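Cell wall binding protein cwp8 (Peptoclostridium difficile, PDB 5J6Q) probably holds itself in the clostridial cell wall through three CWB2 modules and, as an S-layer-associated surface protein, may take part in adhesion. Local coordinates at residues A[322-333]-A[427-438]; A[507-518]-A[564-575]. All coordinates share one frame; numbering follows the deposited sequence.

Contact 1 (A[322-333]-A[427-438])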
loop_
_atom_site.group_PDB
_atom_site.type_symbol
_atom_site.label_atom_id
_atom_site.label_comp_id
_atom_site.label_asym_id
_atom_site.label_seq_id
_atom_site.Cartn_x
_atom_site.Cartn_y
_atom_site.Cartn_z
ATOM N N ILE A 322 -29.874 -15.336 -0.257
ATOM C CA ILE A 322 -29.711 -14.410 -1.366
ATOM C C ILE A 322 -31.022 -13.777 -1.748
ATOM O O ILE A 322 -31.064 -12.541 -1.922
ATOM C CB ILE A 322 -29.071 -15.154 -2.558
ATOM C CG1 ILE A 322 -27.762 -15.728 -2.089
ATOM C CG2 ILE A 322 -28.879 -14.243 -3.731
ATOM C CD1 ILE A 322 -26.815 -14.591 -1.554
ATOM N N VAL A 323 -32.111 -14.578 -1.865
ATOM C CA VAL A 323 -33.343 -13.888 -2.315
ATOM C C VAL A 323 -33.911 -12.908 -1.275
ATOM O O VAL A 323 -34.343 -11.815 -1.661
ATOM C CB VAL A 323 -34.418 -14.912 -2.760
ATOM C CG1 VAL A 323 -35.788 -14.258 -2.871
ATOM C CG2 VAL A 323 -34.030 -15.532 -4.102
ATOM N N ASP A 324 -33.918 -13.272 0.007
ATOM C CA ASP A 324 -34.457 -12.370 1.010
ATOM C C ASP A 324 -33.585 -11.143 1.043
ATOM O O ASP A 324 -34.076 -10.017 1.188
ATOM C CB ASP A 324 -34.453 -13.036 2.400
ATOM C CG ASP A 324 -35.101 -14.405 2.453
ATOM O OD1 ASP A 324 -35.939 -14.698 1.583
ATOM O OD2 ASP A 324 -34.761 -15.191 3.383
ATOM N N GLY A 325 -32.268 -11.357 0.930
ATOM C CA GLY A 325 -31.351 -10.244 0.937
ATOM C C GLY A 325 -31.498 -9.279 -0.228
ATOM O O GLY A 325 -31.581 -8.079 -0.013
ATOM N N LEU A 326 -31.522 -9.772 -1.478
ATOM C CA LEU A 326 -31.585 -8.837 -2.615
ATOM C C LEU A 326 -32.903 -8.107 -2.564
ATOM O O LEU A 326 -32.947 -6.902 -2.825
ATOM C CB LEU A 326 -31.356 -9.574 -3.971
ATOM C CG LEU A 326 -32.480 -10.486 -4.481
ATOM C CD1 LEU A 326 -33.514 -9.672 -5.243
ATOM C CD2 LEU A 326 -31.897 -11.506 -5.465
ATOM N N ALA A 327 -34.011 -8.852 -2.187
ATOM C CA ALA A 327 -35.339 -8.204 -2.020
ATOM C C ALA A 327 -35.283 -7.180 -0.853
ATOM O O ALA A 327 -36.051 -6.213 -0.851
ATOM C CB ALA A 327 -36.395 -9.265 -1.730
ATOM N N SER A 328 -34.359 -7.360 0.135
ATOM C CA SER A 328 -34.285 -6.396 1.248
ATOM C C SER A 328 -33.634 -5.045 0.942
ATOM O O SER A 328 -33.541 -4.221 1.871
ATOM C CB SER A 328 -33.529 -7.013 2.404
ATOM O OG SER A 328 -34.260 -8.143 2.846
ATOM N N ALA A 329 -33.219 -4.791 -0.316
ATOM C CA ALA A 329 -32.485 -3.559 -0.597
ATOM C C ALA A 329 -33.325 -2.304 -0.458
ATOM O O ALA A 329 -32.786 -1.373 0.147
ATOM C CB ALA A 329 -31.873 -3.607 -2.012
ATOM N N PRO A 330 -34.565 -2.201 -1.061
ATOM C CA PRO A 330 -35.328 -0.946 -0.867
ATOM C C PRO A 330 -35.693 -0.792 0.609
ATOM O O PRO A 330 -35.914 0.305 1.017
ATOM C CB PRO A 330 -36.512 -1.113 -1.824
ATOM C CG PRO A 330 -36.583 -2.575 -2.055
ATOM C CD PRO A 330 -35.199 -3.025 -2.113
ATOM N N LEU A 331 -35.731 -1.894 1.382
ATOM C CA LEU A 331 -36.067 -1.869 2.770
ATOM C C LEU A 331 -34.909 -1.286 3.570
ATOM O O LEU A 331 -35.163 -0.368 4.383
ATOM C CB LEU A 331 -36.417 -3.280 3.339
ATOM C CG LEU A 331 -36.792 -3.169 4.819
ATOM C CD1 LEU A 331 -37.880 -2.037 4.952
ATOM C CD2 LEU A 331 -37.280 -4.405 5.381
ATOM N N ALA A 332 -33.631 -1.809 3.348
ATOM C CA ALA A 332 -32.477 -1.223 4.029
ATOM C C ALA A 332 -32.321 0.245 3.607
ATOM O O ALA A 332 -31.880 1.061 4.421
ATOM C CB ALA A 332 -31.181 -1.963 3.708
ATOM N N SER A 333 -32.642 0.585 2.380
ATOM C CA SER A 333 -32.454 1.978 1.966
ATOM C C SER A 333 -33.509 2.854 2.613
ATOM O O SER A 333 -33.219 3.995 2.992
ATOM C CB SER A 333 -32.595 2.116 0.450
ATOM O OG SER A 333 -31.363 1.945 -0.235
ATOM N N GLU A 427 -32.087 -15.433 -8.732
ATOM C CA GLU A 427 -31.322 -14.437 -7.936
ATOM C C GLU A 427 -30.090 -13.791 -8.657
ATOM O O GLU A 427 -29.815 -12.645 -8.423
ATOM C CB GLU A 427 -30.878 -15.026 -6.612
ATOM C CG GLU A 427 -29.875 -16.144 -6.725
ATOM C CD GLU A 427 -30.378 -17.416 -6.077
ATOM O OE1 GLU A 427 -31.256 -17.319 -5.190
ATOM O OE2 GLU A 427 -29.903 -18.515 -6.469
ATOM N N ALA A 428 -29.397 -14.510 -9.488
ATOM C CA ALA A 428 -28.276 -13.967 -10.186
ATOM C C ALA A 428 -28.745 -12.874 -11.204
ATOM O O ALA A 428 -27.911 -12.042 -11.480
ATOM C CB ALA A 428 -27.595 -15.068 -10.923
ATOM N N ASP A 429 -30.041 -12.932 -11.772
ATOM C CA ASP A 429 -30.574 -11.889 -12.687
ATOM C C ASP A 429 -31.136 -10.766 -11.881
ATOM O O ASP A 429 -31.086 -9.593 -12.298
ATOM C CB ASP A 429 -31.747 -12.365 -13.583
ATOM C CG ASP A 429 -31.319 -13.250 -14.705
ATOM O OD1 ASP A 429 -30.087 -13.239 -15.066
ATOM O OD2 ASP A 429 -32.170 -13.950 -15.241
ATOM N N ALA A 430 -31.738 -11.135 -10.758
ATOM C CA ALA A 430 -32.421 -10.209 -9.877
ATOM C C ALA A 430 -31.513 -9.233 -9.210
ATOM O O ALA A 430 -31.833 -8.051 -9.238
ATOM C CB ALA A 430 -33.191 -10.990 -8.837
ATOM N N MET A 431 -30.385 -9.697 -8.602
ATOM C CA MET A 431 -29.390 -8.884 -7.932
ATOM C C MET A 431 -28.971 -7.653 -8.722
ATOM O O MET A 431 -28.549 -6.687 -8.154
ATOM C CB MET A 431 -28.159 -9.716 -7.788
ATOM C CG MET A 431 -27.214 -9.110 -6.931
ATOM S SD MET A 431 -27.836 -9.226 -5.214
ATOM C CE MET A 431 -28.045 -10.999 -5.105
ATOM N N SER A 432 -29.053 -7.731 -10.008
ATOM C CA SER A 432 -28.720 -6.654 -10.901
ATOM C C SER A 432 -29.668 -5.405 -10.777
ATOM O O SER A 432 -29.278 -4.253 -11.095
ATOM C CB SER A 432 -28.745 -7.253 -12.306
ATOM O OG SER A 432 -27.497 -7.836 -12.660
ATOM N N ILE A 433 -30.891 -5.624 -10.277
ATOM C CA ILE A 433 -31.885 -4.542 -10.134
ATOM C C ILE A 433 -32.027 -4.108 -8.684
ATOM O O ILE A 433 -32.756 -3.171 -8.438
ATOM C CB ILE A 433 -33.208 -5.128 -10.772
ATOM C CG1 ILE A 433 -34.140 -3.998 -11.227
ATOM C CG2 ILE A 433 -33.936 -6.027 -9.750
ATOM C CD1 ILE A 433 -33.488 -2.911 -12.116
ATOM N N SER A 434 -31.327 -4.752 -7.682
ATOM C CA SER A 434 -31.435 -4.291 -6.296
ATOM C C SER A 434 -31.070 -2.812 -6.095
ATOM O O SER A 434 -31.838 -2.156 -5.431
ATOM C CB SER A 434 -30.566 -5.160 -5.376
ATOM O OG SER A 434 -31.200 -6.436 -5.273
ATOM N N ALA A 435 -29.955 -2.290 -6.649
ATOM C CA ALA A 435 -29.619 -0.892 -6.369
ATOM C C ALA A 435 -30.745 0.019 -6.896
ATOM O O ALA A 435 -31.174 0.874 -6.197
ATOM C CB ALA A 435 -28.304 -0.512 -7.056
ATOM N N ARG A 436 -31.176 -0.205 -8.151
ATOM C CA ARG A 436 -32.181 0.636 -8.795
ATOM C C ARG A 436 -33.443 0.615 -7.984
ATOM O O ARG A 436 -34.004 1.707 -7.756
ATOM C CB ARG A 436 -32.404 0.140 -10.225
ATOM C CG ARG A 436 -33.659 0.659 -10.843
ATOM C CD ARG A 436 -33.429 2.161 -11.092
ATOM N NE ARG A 436 -34.590 2.785 -11.690
ATOM C CZ ARG A 436 -34.543 3.932 -12.376
ATOM N NH1 ARG A 436 -35.657 4.438 -12.888
ATOM N NH2 ARG A 436 -33.381 4.581 -12.551
ATOM N N ALA A 437 -33.866 -0.588 -7.503
ATOM C CA ALA A 437 -35.067 -0.661 -6.712
ATOM C C ALA A 437 -34.878 0.030 -5.378
ATOM O O ALA A 437 -35.781 0.792 -4.977
ATOM C CB ALA A 437 -35.475 -2.075 -6.470
ATOM N N ALA A 438 -33.719 -0.210 -4.689
ATOM C CA ALA A 438 -33.457 0.428 -3.418
ATOM C C ALA A 438 -33.486 1.939 -3.636
ATOM O O ALA A 438 -33.892 2.668 -2.758
ATOM C CB ALA A 438 -32.093 0.052 -2.859
HETATM O O HOH W 1 -36.014 2.366 -0.881
#
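L326 packs into the other segment between A430, M431 and S434. Its CG sits between the backbone N and the carbonyl carbon (chi1 72°), a position leucine rarely takes in a helix. Both methyls then meet A430, with CD2 3.6 Å from A430 CB. L326 CB touches M431 SD at 3.7 Å. M431 leaves its backbone with CG anti to N, then bends at chi2 and chi3. The bends carry CE to I322 CG2, 3.6 Å away, where the two side chains cross at about a right angle. I322 CG2 also touches E427 CB. The carboxylate of E427 passes V323 CG2 and hydrogen-bonds through OE2 to N527 beyond this pair.

The two segments come from two successive CWB2 modules. Each holds two short helices, 322-327 with 329-333 and 427-430 with 434-438, and follows a strand of its module's parallel sheet, 313-318 or 418-423. Helices 329-333 and 434-438 cross at -45°, with axes 8.2 Å apart.

S434 OG donates to L326 O at 3.0 Å. The hydroxyl lies 41° out of the carbonyl plane, and A329 N reaches the same oxygen from the opposite face. Beyond it the contact runs through alanine, serine and proline. A329 CB lies 3.8 Å from A438 CB, and P330 CA is 3.4 Å from A438 CA. S333 OG lies against A438 CB. A water donates to both P330 O and A438 O.

Contact 2 (A[507-518]-A[564-575]). With SO4 (sulfate ion), chain H; SO4 (sulfate ion), chain G.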
loop_
_atom_site.group_PDB
_atom_site.type_symbol
_atom_site.label_atom_id
_atom_site.label_comp_id
_atom_site.label_asym_id
_atom_site.label_seq_id
_atom_site.Cartn_x
_atom_site.Cartn_y
_atom_site.Cartn_z
ATOM N N ASN A 507 -27.622 -0.749 -19.087
ATOM C CA ASN A 507 -27.904 0.071 -20.297
ATOM C C ASN A 507 -29.191 0.873 -20.123
ATOM O O ASN A 507 -29.321 1.980 -20.608
ATOM C CB ASN A 507 -28.061 -0.825 -21.484
ATOM C CG ASN A 507 -28.275 -0.170 -22.861
ATOM O OD1 ASN A 507 -27.511 0.696 -23.335
ATOM N ND2 ASN A 507 -29.249 -0.603 -23.605
ATOM N N LYS A 508 -30.118 0.309 -19.435
ATOM C CA LYS A 508 -31.386 0.973 -19.298
ATOM C C LYS A 508 -31.449 2.049 -18.244
ATOM O O LYS A 508 -32.037 3.094 -18.491
ATOM C CB LYS A 508 -32.479 -0.044 -18.992
ATOM C CG LYS A 508 -33.849 0.682 -18.894
ATOM C CD LYS A 508 -35.072 -0.384 -18.786
ATOM C CE LYS A 508 -36.336 0.426 -18.546
ATOM N NZ LYS A 508 -37.383 0.066 -19.517
ATOM N N TYR A 509 -30.824 1.850 -17.112
ATOM C CA TYR A 509 -31.016 2.830 -16.092
ATOM C C TYR A 509 -29.877 3.723 -15.685
ATOM O O TYR A 509 -30.163 4.560 -14.820
ATOM C CB TYR A 509 -31.357 2.076 -14.819
ATOM C CG TYR A 509 -32.674 1.329 -14.915
ATOM C CD1 TYR A 509 -32.711 -0.058 -14.844
ATOM C CD2 TYR A 509 -33.879 2.008 -15.004
ATOM C CE1 TYR A 509 -33.917 -0.754 -14.844
ATOM C CE2 TYR A 509 -35.101 1.326 -14.982
ATOM C CZ TYR A 509 -35.110 -0.049 -14.895
ATOM O OH TYR A 509 -36.288 -0.723 -14.817
ATOM N N TYR A 510 -28.645 3.583 -16.247
ATOM C CA TYR A 510 -27.604 4.310 -15.573
ATOM C C TYR A 510 -26.846 5.283 -16.385
ATOM O O TYR A 510 -25.752 5.656 -15.972
ATOM C CB TYR A 510 -26.637 3.282 -14.930
ATOM C CG TYR A 510 -27.269 2.669 -13.691
ATOM C CD1 TYR A 510 -27.828 1.400 -13.729
ATOM C CD2 TYR A 510 -27.307 3.378 -12.493
ATOM C CE1 TYR A 510 -28.419 0.854 -12.585
ATOM C CE2 TYR A 510 -27.891 2.854 -11.361
ATOM C CZ TYR A 510 -28.456 1.562 -11.414
ATOM O OH TYR A 510 -29.039 1.038 -10.290
ATOM N N ALA A 511 -27.425 5.764 -17.520
ATOM C CA ALA A 511 -26.768 6.758 -18.315
ATOM C C ALA A 511 -26.410 7.938 -17.343
ATOM O O ALA A 511 -27.230 8.287 -16.476
ATOM C CB ALA A 511 -27.724 7.242 -19.448
ATOM N N GLY A 512 -25.239 8.527 -17.467
ATOM C CA GLY A 512 -24.926 9.621 -16.570
ATOM C C GLY A 512 -24.446 9.270 -15.157
ATOM O O GLY A 512 -24.089 10.209 -14.444
ATOM N N ALA A 513 -24.401 7.957 -14.713
ATOM C CA ALA A 513 -23.958 7.687 -13.349
ATOM C C ALA A 513 -22.483 8.208 -13.177
ATOM O O ALA A 513 -21.659 8.175 -14.131
ATOM C CB ALA A 513 -24.036 6.156 -13.028
ATOM N N THR A 514 -22.192 8.699 -11.987
ATOM C CA THR A 514 -20.892 9.267 -11.692
ATOM C C THR A 514 -20.039 8.252 -10.861
ATOM O O THR A 514 -18.890 8.558 -10.497
ATOM C CB THR A 514 -21.106 10.588 -10.986
ATOM O OG1 THR A 514 -21.979 10.356 -9.899
ATOM C CG2 THR A 514 -21.773 11.650 -11.941
ATOM N N LYS A 515 -20.558 7.016 -10.658
ATOM C CA LYS A 515 -19.796 5.989 -9.950
ATOM C C LYS A 515 -20.186 4.622 -10.477
ATOM O O LYS A 515 -21.325 4.430 -11.032
ATOM C CB LYS A 515 -20.145 6.013 -8.451
ATOM C CG LYS A 515 -19.000 6.385 -7.560
ATOM C CD LYS A 515 -19.468 6.224 -6.106
ATOM C CE LYS A 515 -18.932 7.229 -5.135
ATOM N NZ LYS A 515 -19.743 7.123 -3.908
ATOM N N ALA A 516 -19.289 3.658 -10.272
ATOM C CA ALA A 516 -19.610 2.265 -10.647
ATOM C C ALA A 516 -19.149 1.419 -9.465
ATOM O O ALA A 516 -18.033 1.651 -8.907
ATOM C CB ALA A 516 -18.856 1.828 -11.952
ATOM N N TYR A 517 -19.982 0.556 -9.040
ATOM C CA TYR A 517 -19.582 -0.402 -8.036
ATOM C C TYR A 517 -19.375 -1.806 -8.758
ATOM O O TYR A 517 -20.012 -2.050 -9.792
ATOM C CB TYR A 517 -20.737 -0.549 -7.069
ATOM C CG TYR A 517 -20.831 0.625 -6.103
ATOM C CD1 TYR A 517 -21.386 1.829 -6.491
ATOM C CD2 TYR A 517 -20.351 0.527 -4.805
ATOM C CE1 TYR A 517 -21.477 2.905 -5.624
ATOM C CE2 TYR A 517 -20.417 1.604 -3.920
ATOM C CZ TYR A 517 -20.988 2.791 -4.345
ATOM O OH TYR A 517 -21.014 3.867 -3.524
ATOM N N VAL A 518 -18.558 -2.743 -8.214
ATOM C CA VAL A 518 -18.437 -4.087 -8.924
ATOM C C VAL A 518 -18.425 -5.190 -7.849
ATOM O O VAL A 518 -17.820 -4.973 -6.789
ATOM C CB VAL A 518 -17.150 -4.063 -9.825
ATOM C CG1 VAL A 518 -15.895 -3.665 -9.077
ATOM C CG2 VAL A 518 -16.914 -5.406 -10.496
ATOM N N LEU A 564 -20.779 2.842 -23.102
ATOM C CA LEU A 564 -21.832 3.840 -23.456
ATOM C C LEU A 564 -22.372 4.608 -22.293
ATOM O O LEU A 564 -22.635 5.821 -22.411
ATOM C CB LEU A 564 -23.056 3.140 -24.079
ATOM C CG LEU A 564 -22.778 2.525 -25.433
ATOM C CD1 LEU A 564 -24.046 1.767 -25.943
ATOM C CD2 LEU A 564 -22.367 3.731 -26.358
ATOM N N ARG A 565 -22.539 3.937 -21.128
ATOM C CA ARG A 565 -23.246 4.586 -20.036
ATOM C C ARG A 565 -22.433 5.160 -18.953
ATOM O O ARG A 565 -22.999 5.987 -18.220
ATOM C CB ARG A 565 -24.241 3.559 -19.329
ATOM C CG ARG A 565 -25.258 2.906 -20.306
ATOM C CD ARG A 565 -26.419 3.821 -20.655
ATOM N NE ARG A 565 -26.037 4.571 -21.809
ATOM C CZ ARG A 565 -26.670 4.579 -22.975
ATOM N NH1 ARG A 565 -26.217 5.327 -23.965
ATOM N NH2 ARG A 565 -27.767 3.839 -23.152
ATOM N N LEU A 566 -21.158 4.786 -18.795
ATOM C CA LEU A 566 -20.560 5.232 -17.496
ATOM C C LEU A 566 -19.362 6.053 -17.636
ATOM O O LEU A 566 -18.487 6.105 -16.784
ATOM C CB LEU A 566 -20.230 3.911 -16.688
ATOM C CG LEU A 566 -21.453 3.047 -16.488
ATOM C CD1 LEU A 566 -21.048 1.718 -15.663
ATOM C CD2 LEU A 566 -22.570 3.712 -15.701
ATOM N N LYS A 567 -19.344 6.778 -18.722
ATOM C CA LYS A 567 -18.295 7.693 -19.089
ATOM C C LYS A 567 -18.119 8.777 -18.103
ATOM O O LYS A 567 -17.045 9.364 -18.050
ATOM C CB LYS A 567 -18.622 8.250 -20.479
ATOM C CG LYS A 567 -17.562 8.036 -21.443
ATOM C CD LYS A 567 -17.361 6.577 -21.669
ATOM C CE LYS A 567 -15.969 6.424 -22.160
ATOM N NZ LYS A 567 -15.944 5.629 -23.380
ATOM N N ASN A 568 -19.137 9.062 -17.319
ATOM C CA ASN A 568 -19.089 10.110 -16.272
ATOM C C ASN A 568 -18.589 9.528 -14.909
ATOM O O ASN A 568 -18.400 10.317 -14.000
ATOM C CB ASN A 568 -20.500 10.722 -16.082
ATOM C CG ASN A 568 -20.987 11.369 -17.421
ATOM O OD1 ASN A 568 -20.329 12.263 -17.966
ATOM N ND2 ASN A 568 -21.999 10.870 -18.106
ATOM N N ALA A 569 -18.331 8.168 -14.800
ATOM C CA ALA A 569 -17.946 7.592 -13.509
ATOM C C ALA A 569 -16.569 8.082 -13.064
ATOM O O ALA A 569 -15.665 7.932 -13.808
ATOM C CB ALA A 569 -17.943 6.064 -13.586
ATOM N N THR A 570 -16.424 8.692 -11.873
ATOM C CA THR A 570 -15.119 9.212 -11.458
ATOM C C THR A 570 -14.619 8.432 -10.293
ATOM O O THR A 570 -13.708 8.888 -9.596
ATOM C CB THR A 570 -15.214 10.727 -11.129
ATOM O OG1 THR A 570 -16.217 10.935 -10.121
ATOM C CG2 THR A 570 -15.546 11.555 -12.402
ATOM N N LYS A 571 -15.149 7.178 -10.123
ATOM C CA LYS A 571 -14.781 6.318 -9.002
ATOM C C LYS A 571 -15.270 4.874 -9.254
ATOM O O LYS A 571 -16.451 4.653 -9.663
ATOM C CB LYS A 571 -15.433 6.870 -7.679
ATOM C CG LYS A 571 -14.735 6.367 -6.412
ATOM C CD LYS A 571 -15.509 6.663 -5.149
ATOM C CE LYS A 571 -14.553 6.493 -3.981
ATOM N NZ LYS A 571 -15.205 6.571 -2.640
ATOM N N LEU A 572 -14.430 3.927 -9.057
ATOM C CA LEU A 572 -14.820 2.488 -9.161
ATOM C C LEU A 572 -14.676 1.913 -7.744
ATOM O O LEU A 572 -13.606 1.996 -7.165
ATOM C CB LEU A 572 -13.904 1.865 -10.173
ATOM C CG LEU A 572 -14.061 0.379 -10.432
ATOM C CD1 LEU A 572 -15.551 -0.063 -10.635
ATOM C CD2 LEU A 572 -13.220 0.149 -11.655
ATOM N N VAL A 573 -15.765 1.449 -7.124
ATOM C CA VAL A 573 -15.676 0.887 -5.766
ATOM C C VAL A 573 -15.829 -0.651 -5.904
ATOM O O VAL A 573 -16.900 -1.080 -6.312
ATOM C CB VAL A 573 -16.799 1.430 -4.874
ATOM C CG1 VAL A 573 -16.749 0.850 -3.476
ATOM C CG2 VAL A 573 -16.773 2.979 -4.819
ATOM N N GLN A 574 -14.829 -1.463 -5.606
ATOM C CA GLN A 574 -15.006 -2.957 -5.599
ATOM C C GLN A 574 -15.581 -3.472 -4.243
ATOM O O GLN A 574 -14.998 -3.161 -3.226
ATOM C CB GLN A 574 -13.616 -3.671 -5.765
ATOM C CG GLN A 574 -13.697 -5.191 -5.474
ATOM C CD GLN A 574 -12.445 -5.856 -5.975
ATOM O OE1 GLN A 574 -11.858 -5.418 -6.960
ATOM N NE2 GLN A 574 -11.919 -6.812 -5.209
ATOM N N ILE A 575 -16.650 -4.256 -4.201
ATOM C CA ILE A 575 -17.139 -4.833 -2.958
ATOM C C ILE A 575 -16.574 -6.291 -2.831
ATOM O O ILE A 575 -16.820 -7.085 -3.781
ATOM C CB ILE A 575 -18.707 -5.009 -2.931
ATOM C CG1 ILE A 575 -19.431 -3.624 -3.289
ATOM C CG2 ILE A 575 -19.203 -5.472 -1.489
ATOM C CD1 ILE A 575 -18.857 -2.584 -2.418
HETATM S S SO4 H . -18.128 4.279 -1.837
HETATM O O1 SO4 H . -18.543 2.982 -2.390
HETATM O O2 SO4 H . -16.744 4.068 -1.082
HETATM O O3 SO4 H . -17.949 5.416 -2.796
HETATM O O4 SO4 H . -19.312 4.438 -1.023
HETATM S S SO4 G . -26.842 5.175 -27.135
HETATM O O1 SO4 G . -27.344 5.847 -28.440
HETATM O O2 SO4 G . -26.500 3.829 -27.352
HETATM O O3 SO4 G . -27.942 5.223 -26.171
HETATM O O4 SO4 G . -25.699 5.970 -26.664
HETATM O O HOH W 2 -23.826 8.455 -20.169
#
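Backbone bonds pair A516, Y517 and V518 in parallel with L572, V573 and Q574. A516 N donates to K571 O, and V573 N to A516 O at 2.9 Å. V518 N then bonds V573 O, and I575 N bonds V518 O. Before the strands, T570 N bonds T514 O at 2.8 Å.

Apolar packing differs on the two faces. L572 CD1 touches A516 CB and V518 CG1. On the other face, V573 CG2 lies 4.0 Å above the Y517 ring plane, toward the rim, and I575 CD1 is at the ring edge. In the connecting loops, L566 CD2 meets A513 CB at 3.9 Å.

Charged groups gather round sulfates, probably from the crystallisation liquor. K515 and K571 run side by side, and their NZ atoms share sulfate O3, at 2.7 Å from K515 NZ. K571 also has salt bridges to E287 and E283. R565 bends at chi2 and chi3 past A511, and its NH1 donates to O3 of a second sulfate.

Strands 516-519 and 572-575 are the middle pair of a four-stranded parallel sheet, flanked by 547-549 and 286-289. Helix 581-590 covers the V518 and L572 face, and helix 531-542 the Y517 face.

Overall arrangement
Contact 1 closes before contact 2 opens along the chain, and their centres lie about 18 Å apart. Contact 1 joins the first CWB2 module to the second, whereas contact 2 lies within the third. They touch directly: I433 and R436 pack on Y509, and A435 and R436 on Y510. Helix 531-542 is common to both. It meets S333, M431, S434 and A438 of contact 1 and also Y517 and I575 of contact 2. The third module thus packs on the junction of the other two. Strand 286-289, more than 200 residues before the other strands of that module's sheet, forms one of its edges. The three modules therefore form one compact unit, consistent with a shared cell-wall-binding role.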